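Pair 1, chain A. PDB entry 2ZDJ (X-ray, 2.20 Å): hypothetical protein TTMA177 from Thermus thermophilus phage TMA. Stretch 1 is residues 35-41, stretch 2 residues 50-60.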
# COMPACT_ATOMS: atom_id res chain seq x y z
N GLU A 35 8.81 -5.52 3.15
CA GLU A 35 9.34 -4.26 3.63
C GLU A 35 9.22 -3.10 2.65
O GLU A 35 10.21 -2.45 2.31
CB GLU A 35 10.80 -4.46 4.05
CG GLU A 35 10.97 -5.57 5.07
CD GLU A 35 12.39 -5.70 5.59
OE1 GLU A 35 13.31 -5.82 4.76
OE2 GLU A 35 12.58 -5.68 6.82
N PRO A 36 8.00 -2.80 2.21
CA PRO A 36 7.84 -1.69 1.27
C PRO A 36 8.19 -0.37 1.97
O PRO A 36 8.31 -0.32 3.20
CB PRO A 36 6.37 -1.78 0.90
CG PRO A 36 5.74 -2.22 2.20
CD PRO A 36 6.69 -3.32 2.65
N HIS A 37 8.37 0.70 1.21
CA HIS A 37 8.70 1.99 1.80
C HIS A 37 7.56 2.99 1.68
O HIS A 37 7.68 4.14 2.07
CB HIS A 37 9.97 2.57 1.15
CG HIS A 37 11.21 1.79 1.46
ND1 HIS A 37 11.57 1.44 2.74
CD2 HIS A 37 12.18 1.31 0.65
CE1 HIS A 37 12.71 0.78 2.71
NE2 HIS A 37 13.11 0.69 1.45
N ALA A 38 6.44 2.53 1.14
CA ALA A 38 5.25 3.36 1.00
C ALA A 38 4.10 2.41 0.70
O ALA A 38 4.28 1.37 0.07
CB ALA A 38 5.42 4.35 -0.14
N LEU A 39 2.93 2.78 1.18
CA LEU A 39 1.75 1.96 0.99
C LEU A 39 0.63 2.74 0.35
O LEU A 39 0.59 3.96 0.42
CB LEU A 39 1.27 1.42 2.33
CG LEU A 39 2.25 0.60 3.17
CD1 LEU A 39 1.65 0.33 4.53
CD2 LEU A 39 2.56 -0.72 2.46
N PHE A 40 -0.27 2.01 -0.31
CA PHE A 40 -1.46 2.57 -0.90
C PHE A 40 -2.50 1.74 -0.18
O PHE A 40 -2.50 0.50 -0.26
CB PHE A 40 -1.50 2.32 -2.41
CG PHE A 40 -0.74 3.35 -3.22
CD1 PHE A 40 -1.31 4.58 -3.50
CD2 PHE A 40 0.54 3.08 -3.69
CE1 PHE A 40 -0.62 5.54 -4.26
CE2 PHE A 40 1.24 4.03 -4.45
CZ PHE A 40 0.66 5.25 -4.73
N VAL A 41 -3.36 2.41 0.57
CA VAL A 41 -4.36 1.68 1.32
C VAL A 41 -5.78 2.10 0.97
O VAL A 41 -6.05 3.27 0.71
CB VAL A 41 -4.18 1.90 2.84
CG1 VAL A 41 -2.83 1.39 3.31
CG2 VAL A 41 -4.31 3.37 3.15
N GLU A 50 -7.83 -2.82 1.76
CA GLU A 50 -6.74 -3.22 0.89
C GLU A 50 -5.46 -2.53 1.33
O GLU A 50 -5.48 -1.41 1.87
CB GLU A 50 -7.03 -2.85 -0.58
CG GLU A 50 -8.04 -3.74 -1.29
CD GLU A 50 -8.36 -3.28 -2.72
OE1 GLU A 50 -7.43 -2.91 -3.47
OE2 GLU A 50 -9.54 -3.29 -3.09
N VAL A 51 -4.34 -3.21 1.12
CA VAL A 51 -3.04 -2.64 1.43
C VAL A 51 -2.07 -3.09 0.33
O VAL A 51 -1.91 -4.27 0.06
CB VAL A 51 -2.51 -3.11 2.82
CG1 VAL A 51 -1.14 -2.54 3.08
CG2 VAL A 51 -3.47 -2.64 3.92
N TRP A 52 -1.45 -2.11 -0.32
CA TRP A 52 -0.50 -2.41 -1.39
C TRP A 52 0.81 -1.70 -1.10
O TRP A 52 0.82 -0.61 -0.53
CB TRP A 52 -0.99 -1.88 -2.72
CG TRP A 52 -2.27 -2.42 -3.21
CD1 TRP A 52 -3.52 -2.14 -2.74
CD2 TRP A 52 -2.45 -3.25 -4.36
NE1 TRP A 52 -4.47 -2.74 -3.53
CE2 TRP A 52 -3.84 -3.43 -4.53
CE3 TRP A 52 -1.57 -3.85 -5.27
CZ2 TRP A 52 -4.37 -4.20 -5.58
CZ3 TRP A 52 -2.10 -4.62 -6.32
CH2 TRP A 52 -3.49 -4.78 -6.46
N GLY A 53 1.92 -2.29 -1.51
CA GLY A 53 3.19 -1.62 -1.28
C GLY A 53 4.03 -1.45 -2.53
O GLY A 53 3.85 -2.16 -3.52
N ILE A 54 4.91 -0.46 -2.49
CA ILE A 54 5.84 -0.21 -3.57
C ILE A 54 7.17 -0.14 -2.85
O ILE A 54 7.24 0.33 -1.70
CB ILE A 54 5.56 1.10 -4.37
CG1 ILE A 54 5.72 2.35 -3.50
CG2 ILE A 54 4.17 1.04 -4.99
CD1 ILE A 54 4.54 2.64 -2.64
N ASP A 55 8.22 -0.61 -3.49
CA ASP A 55 9.54 -0.62 -2.87
C ASP A 55 10.22 0.74 -2.81
O ASP A 55 11.28 0.89 -2.20
CB ASP A 55 10.41 -1.66 -3.57
CG ASP A 55 9.90 -3.08 -3.33
OD1 ASP A 55 10.04 -3.95 -4.21
OD2 ASP A 55 9.35 -3.32 -2.23
N SER A 56 9.60 1.74 -3.43
CA SER A 56 10.13 3.10 -3.42
C SER A 56 9.37 3.99 -2.43
O SER A 56 8.17 3.80 -2.21
CB SER A 56 10.04 3.70 -4.83
OG SER A 56 10.33 5.09 -4.83
N PHE A 57 10.06 4.97 -1.84
CA PHE A 57 9.42 5.89 -0.90
C PHE A 57 8.59 6.89 -1.69
O PHE A 57 7.52 7.32 -1.26
CB PHE A 57 10.46 6.65 -0.08
CG PHE A 57 9.87 7.56 0.95
CD1 PHE A 57 9.34 7.04 2.13
CD2 PHE A 57 9.83 8.93 0.74
CE1 PHE A 57 8.77 7.89 3.09
CE2 PHE A 57 9.26 9.78 1.69
CZ PHE A 57 8.73 9.26 2.86
N VAL A 58 9.10 7.26 -2.86
CA VAL A 58 8.42 8.19 -3.73
C VAL A 58 7.56 7.40 -4.70
O VAL A 58 8.00 6.42 -5.29
CB VAL A 58 9.42 9.03 -4.55
CG1 VAL A 58 8.66 10.08 -5.37
CG2 VAL A 58 10.43 9.68 -3.63
N PRO A 59 6.30 7.81 -4.87
CA PRO A 59 5.40 7.11 -5.79
C PRO A 59 5.52 7.59 -7.23
O PRO A 59 5.28 8.76 -7.52
CB PRO A 59 4.03 7.40 -5.20
CG PRO A 59 4.19 8.84 -4.72
CD PRO A 59 5.57 8.81 -4.06
N TYR A 60 5.91 6.70 -8.13
CA TYR A 60 6.02 7.03 -9.55
C TYR A 60 4.91 6.26 -10.24
O TYR A 60 4.73 5.07 -9.99
CB TYR A 60 7.39 6.60 -10.11
CG TYR A 60 8.53 7.46 -9.63
CD1 TYR A 60 8.83 8.68 -10.25
CD2 TYR A 60 9.30 7.08 -8.52
CE1 TYR A 60 9.85 9.49 -9.77
CE2 TYR A 60 10.32 7.89 -8.04
CZ TYR A 60 10.59 9.09 -8.66
OH TYR A 60 11.58 9.89 -8.16

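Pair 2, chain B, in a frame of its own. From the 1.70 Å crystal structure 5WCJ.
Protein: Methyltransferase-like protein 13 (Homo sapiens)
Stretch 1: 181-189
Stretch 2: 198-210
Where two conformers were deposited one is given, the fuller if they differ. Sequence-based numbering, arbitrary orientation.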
# COMPACT_ATOMS: atom_id res chain seq x y z
N ALA B 181 -12.68 8.98 11.32
CA ALA B 181 -12.98 10.42 11.18
C ALA B 181 -12.56 10.98 9.82
O ALA B 181 -13.24 11.83 9.26
CB ALA B 181 -12.31 11.22 12.28
N VAL B 182 -11.44 10.52 9.29
CA VAL B 182 -10.93 10.98 8.00
C VAL B 182 -11.34 10.07 6.85
O VAL B 182 -11.60 10.58 5.76
CB VAL B 182 -9.39 11.13 8.06
CG1 VAL B 182 -8.82 11.62 6.72
CG2 VAL B 182 -8.99 12.06 9.20
N PHE B 183 -11.43 8.74 7.10
CA PHE B 183 -11.83 7.75 6.10
C PHE B 183 -13.05 7.00 6.61
O PHE B 183 -12.93 5.96 7.29
CB PHE B 183 -10.69 6.77 5.81
CG PHE B 183 -9.46 7.42 5.27
CD1 PHE B 183 -9.31 7.62 3.90
CD2 PHE B 183 -8.46 7.85 6.11
CE1 PHE B 183 -8.17 8.25 3.39
CE2 PHE B 183 -7.32 8.46 5.62
CZ PHE B 183 -7.17 8.66 4.26
N PRO B 184 -14.25 7.50 6.28
CA PRO B 184 -15.43 6.94 6.97
C PRO B 184 -15.82 5.50 6.58
O PRO B 184 -16.55 4.85 7.33
CB PRO B 184 -16.55 7.96 6.70
CG PRO B 184 -16.02 8.95 5.72
CD PRO B 184 -14.53 8.77 5.58
N LEU B 185 -15.32 4.99 5.47
CA LEU B 185 -15.54 3.60 5.14
C LEU B 185 -14.28 2.83 5.56
O LEU B 185 -13.22 3.06 4.98
CB LEU B 185 -15.80 3.47 3.65
CG LEU B 185 -16.08 2.08 3.11
CD1 LEU B 185 -17.28 1.48 3.81
CD2 LEU B 185 -16.28 2.11 1.61
N LEU B 186 -14.42 1.98 6.57
CA LEU B 186 -13.33 1.19 7.13
C LEU B 186 -13.70 -0.28 7.02
O LEU B 186 -14.86 -0.66 7.33
CB LEU B 186 -13.16 1.53 8.60
CG LEU B 186 -11.78 1.94 9.10
CD1 LEU B 186 -11.21 3.11 8.30
CD2 LEU B 186 -11.88 2.31 10.58
N TYR B 187 -12.76 -1.08 6.53
CA TYR B 187 -12.82 -2.53 6.64
C TYR B 187 -11.58 -3.00 7.38
O TYR B 187 -10.53 -2.35 7.34
CB TYR B 187 -12.83 -3.19 5.28
CG TYR B 187 -13.94 -2.75 4.36
CD1 TYR B 187 -15.22 -3.30 4.46
CD2 TYR B 187 -13.71 -1.82 3.34
CE1 TYR B 187 -16.23 -2.93 3.59
CE2 TYR B 187 -14.72 -1.43 2.46
CZ TYR B 187 -15.98 -2.01 2.59
OH TYR B 187 -16.98 -1.64 1.73
N VAL B 188 -11.69 -4.19 8.00
CA VAL B 188 -10.65 -4.72 8.87
C VAL B 188 -10.45 -6.21 8.57
O VAL B 188 -11.44 -6.95 8.44
CB VAL B 188 -11.00 -4.54 10.36
CG1 VAL B 188 -9.92 -5.17 11.24
CG2 VAL B 188 -11.21 -3.07 10.71
N ARG B 189 -9.19 -6.63 8.48
CA ARG B 189 -8.84 -8.03 8.38
C ARG B 189 -7.84 -8.39 9.46
O ARG B 189 -6.76 -7.83 9.48
CB ARG B 189 -8.28 -8.36 7.01
CG ARG B 189 -8.07 -9.87 6.81
CD ARG B 189 -7.74 -10.30 5.42
NE ARG B 189 -8.63 -9.70 4.46
CZ ARG B 189 -8.68 -10.01 3.18
NH1 ARG B 189 -7.89 -10.94 2.67
NH2 ARG B 189 -9.54 -9.36 2.40
N ILE B 198 -5.04 -5.62 9.20
CA ILE B 198 -4.96 -4.77 8.03
C ILE B 198 -6.22 -3.95 8.00
O ILE B 198 -7.33 -4.49 8.11
CB ILE B 198 -4.78 -5.56 6.71
CG1 ILE B 198 -3.56 -6.49 6.77
CG2 ILE B 198 -4.72 -4.59 5.54
CD1 ILE B 198 -2.26 -5.83 7.20
N LEU B 199 -6.05 -2.63 7.91
CA LEU B 199 -7.15 -1.73 7.77
C LEU B 199 -7.21 -1.25 6.32
O LEU B 199 -6.20 -0.88 5.74
CB LEU B 199 -6.99 -0.52 8.67
CG LEU B 199 -6.61 -0.81 10.13
CD1 LEU B 199 -6.55 0.50 10.89
CD2 LEU B 199 -7.58 -1.74 10.78
N PHE B 200 -8.40 -1.24 5.78
CA PHE B 200 -8.64 -0.78 4.41
C PHE B 200 -9.58 0.41 4.52
O PHE B 200 -10.74 0.28 5.01
CB PHE B 200 -9.32 -1.87 3.58
CG PHE B 200 -8.65 -3.20 3.63
CD1 PHE B 200 -7.64 -3.52 2.73
CD2 PHE B 200 -9.05 -4.17 4.57
CE1 PHE B 200 -7.03 -4.76 2.77
CE2 PHE B 200 -8.44 -5.40 4.61
CZ PHE B 200 -7.44 -5.71 3.69
N CYS B 201 -9.11 1.57 4.13
CA CYS B 201 -9.79 2.82 4.42
C CYS B 201 -10.17 3.53 3.13
O CYS B 201 -9.33 3.74 2.23
CB CYS B 201 -8.91 3.77 5.26
SG CYS B 201 -8.17 2.94 6.69
N GLN B 202 -11.43 3.92 3.05
CA GLN B 202 -11.92 4.63 1.87
C GLN B 202 -12.76 5.85 2.27
O GLN B 202 -13.12 6.03 3.46
CB GLN B 202 -12.71 3.68 1.00
CG GLN B 202 -11.85 2.60 0.38
CD GLN B 202 -12.57 1.86 -0.71
OE1 GLN B 202 -13.45 1.07 -0.43
NE2 GLN B 202 -12.21 2.13 -1.96
N LEU B 203 -13.06 6.67 1.28
CA LEU B 203 -13.64 7.98 1.52
C LEU B 203 -15.17 8.07 1.44
O LEU B 203 -15.74 8.97 2.05
CB LEU B 203 -13.00 9.00 0.58
CG LEU B 203 -11.51 9.25 0.83
CD1 LEU B 203 -10.89 9.99 -0.35
CD2 LEU B 203 -11.29 10.01 2.11
N HIS B 204 -15.82 7.17 0.72
CA HIS B 204 -17.26 7.32 0.41
C HIS B 204 -18.11 6.10 0.78
O HIS B 204 -18.29 5.19 -0.04
CB HIS B 204 -17.42 7.67 -1.07
CG HIS B 204 -16.71 8.92 -1.45
ND1 HIS B 204 -15.69 8.94 -2.38
CD2 HIS B 204 -16.81 10.18 -0.97
CE1 HIS B 204 -15.22 10.17 -2.48
NE2 HIS B 204 -15.88 10.94 -1.63
N PRO B 205 -18.64 6.07 2.02
CA PRO B 205 -19.47 4.94 2.47
C PRO B 205 -20.74 4.69 1.62
O PRO B 205 -21.18 3.54 1.52
CB PRO B 205 -19.88 5.33 3.90
CG PRO B 205 -19.01 6.46 4.29
CD PRO B 205 -18.59 7.14 3.02
N GLU B 206 -21.30 5.74 1.02
CA GLU B 206 -22.49 5.61 0.15
C GLU B 206 -22.29 4.72 -1.10
O GLU B 206 -23.25 4.13 -1.60
CB GLU B 206 -23.05 7.00 -0.26
CG GLU B 206 -22.22 7.82 -1.25
CD GLU B 206 -21.05 8.60 -0.63
OE1 GLU B 206 -20.72 8.38 0.57
OE2 GLU B 206 -20.45 9.43 -1.35
N GLN B 207 -21.04 4.65 -1.59
CA GLN B 207 -20.68 3.85 -2.76
C GLN B 207 -20.17 2.44 -2.43
O GLN B 207 -19.78 1.70 -3.34
CB GLN B 207 -19.62 4.60 -3.59
CG GLN B 207 -20.12 5.89 -4.22
CD GLN B 207 -19.00 6.83 -4.64
OE1 GLN B 207 -19.02 8.02 -4.31
NE2 GLN B 207 -18.02 6.30 -5.36
N LYS B 208 -20.20 2.05 -1.15
CA LYS B 208 -19.62 0.77 -0.72
C LYS B 208 -20.30 -0.42 -1.39
O LYS B 208 -21.47 -0.37 -1.77
CB LYS B 208 -19.66 0.62 0.82
CG LYS B 208 -20.97 0.11 1.40
CD LYS B 208 -21.06 0.33 2.90
CE LYS B 208 -20.07 -0.52 3.68
N LEU B 209 -19.54 -1.50 -1.52
CA LEU B 209 -20.01 -2.73 -2.14
C LEU B 209 -20.89 -3.48 -1.16
O LEU B 209 -20.56 -3.57 0.02
CB LEU B 209 -18.82 -3.60 -2.58
CG LEU B 209 -18.17 -3.31 -3.95
CD1 LEU B 209 -18.22 -1.85 -4.36
CD2 LEU B 209 -16.74 -3.82 -3.96
N ALA B 210 -22.00 -4.03 -1.65
CA ALA B 210 -22.83 -4.95 -0.86
C ALA B 210 -22.05 -6.25 -0.66
O ALA B 210 -21.22 -6.62 -1.50
CB ALA B 210 -24.16 -5.20 -1.56

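Antiparallel strand pairs illustrate how a fixed backbone can be packed by quite different side chains. In pair 1 and pair 2 a short loop segment leads into a strand that runs against a second strand, which then turns back across the start of the first. The strand directions differ by 151° in pair 1 and 163° in pair 2, and the central backbones superpose to 0.8 Å.

The hydrogen bonding is conserved where the strands are regular. Phe40(A) and Trp52(A) exchange two bonds, N to O 2.8 Å in each direction; the matching Tyr187(B) and Phe200(B) do the same, with both N to O distances 2.9 Å. At the next hydrogen-bonded pair one bond is shared, Ile54(A) N to Ala38(A) O at 3.2 Å and Gln202(B) N to Leu185(B) O at 2.8 Å, and the other differs. Leu185(B) N donates to Gln202(B) O at 3.2 Å, closing the ladder, whereas in pair 1 the O of Ile54(A) receives His37(A) N at 3.1 Å. His37(A) matches Pro184(B), whose nitrogen has no hydrogen to share; it lies 3.4 Å from Gln202(B) O without bonding to it.

The most instructive position is Gly53(A), equivalent to Cys201(B). In pair 1 the preceding loop places Pro36(A) over the strand, with its CB 3.9 Å from Gly53(A) CA. A CB built on the glycine would lie 2.7 Å from Pro36(A) CB, a clash, so the proline fills space that a side chain would otherwise need. In pair 2 the partners are Phe183(B) and Cys201(B), and their CB atoms sit 3.5 Å apart. On the same face, Leu186(B) CD1 reaches Cys201(B) SG at 3.4 Å, while its counterpart Leu39(A) brings CD2 to 3.9 Å from Gly53(A) CA. Farther along, a valine pair, Val41(A) CG1 to Val51(A) CG2 at 4.1 Å, is matched by Val188(B) CG2 to Leu199(B) CD2 at 3.9 Å.

On the other face the pairs differ in bulk. Small Ala38(A) is met by Ile54(A), whose CD1 comes within 3.2 Å of Ala38(A) CB and also packs 4.0 Å from Phe40(A) CE2. In pair 2 both facing positions are large: Leu185(B) sends CD2 to 3.6 Å from Gln202(B) OE1 and CD1 to 3.4 Å from Lys208(B) CE. The aromatic position then meets the returning chain in both pairs, Phe40(A) CZ touching Pro59(A) CB at 4.0 Å and Tyr187(B) OH approaching Lys208(B) CB at 3.6 Å. Pro59(A) and Lys208(B) thus occupy matching places beside the aromatic residue, the first through an apolar contact, the second through methylene carbons near a phenol oxygen. The principle emerges: backbone register is kept while the size and polarity of the side chains at matched positions vary.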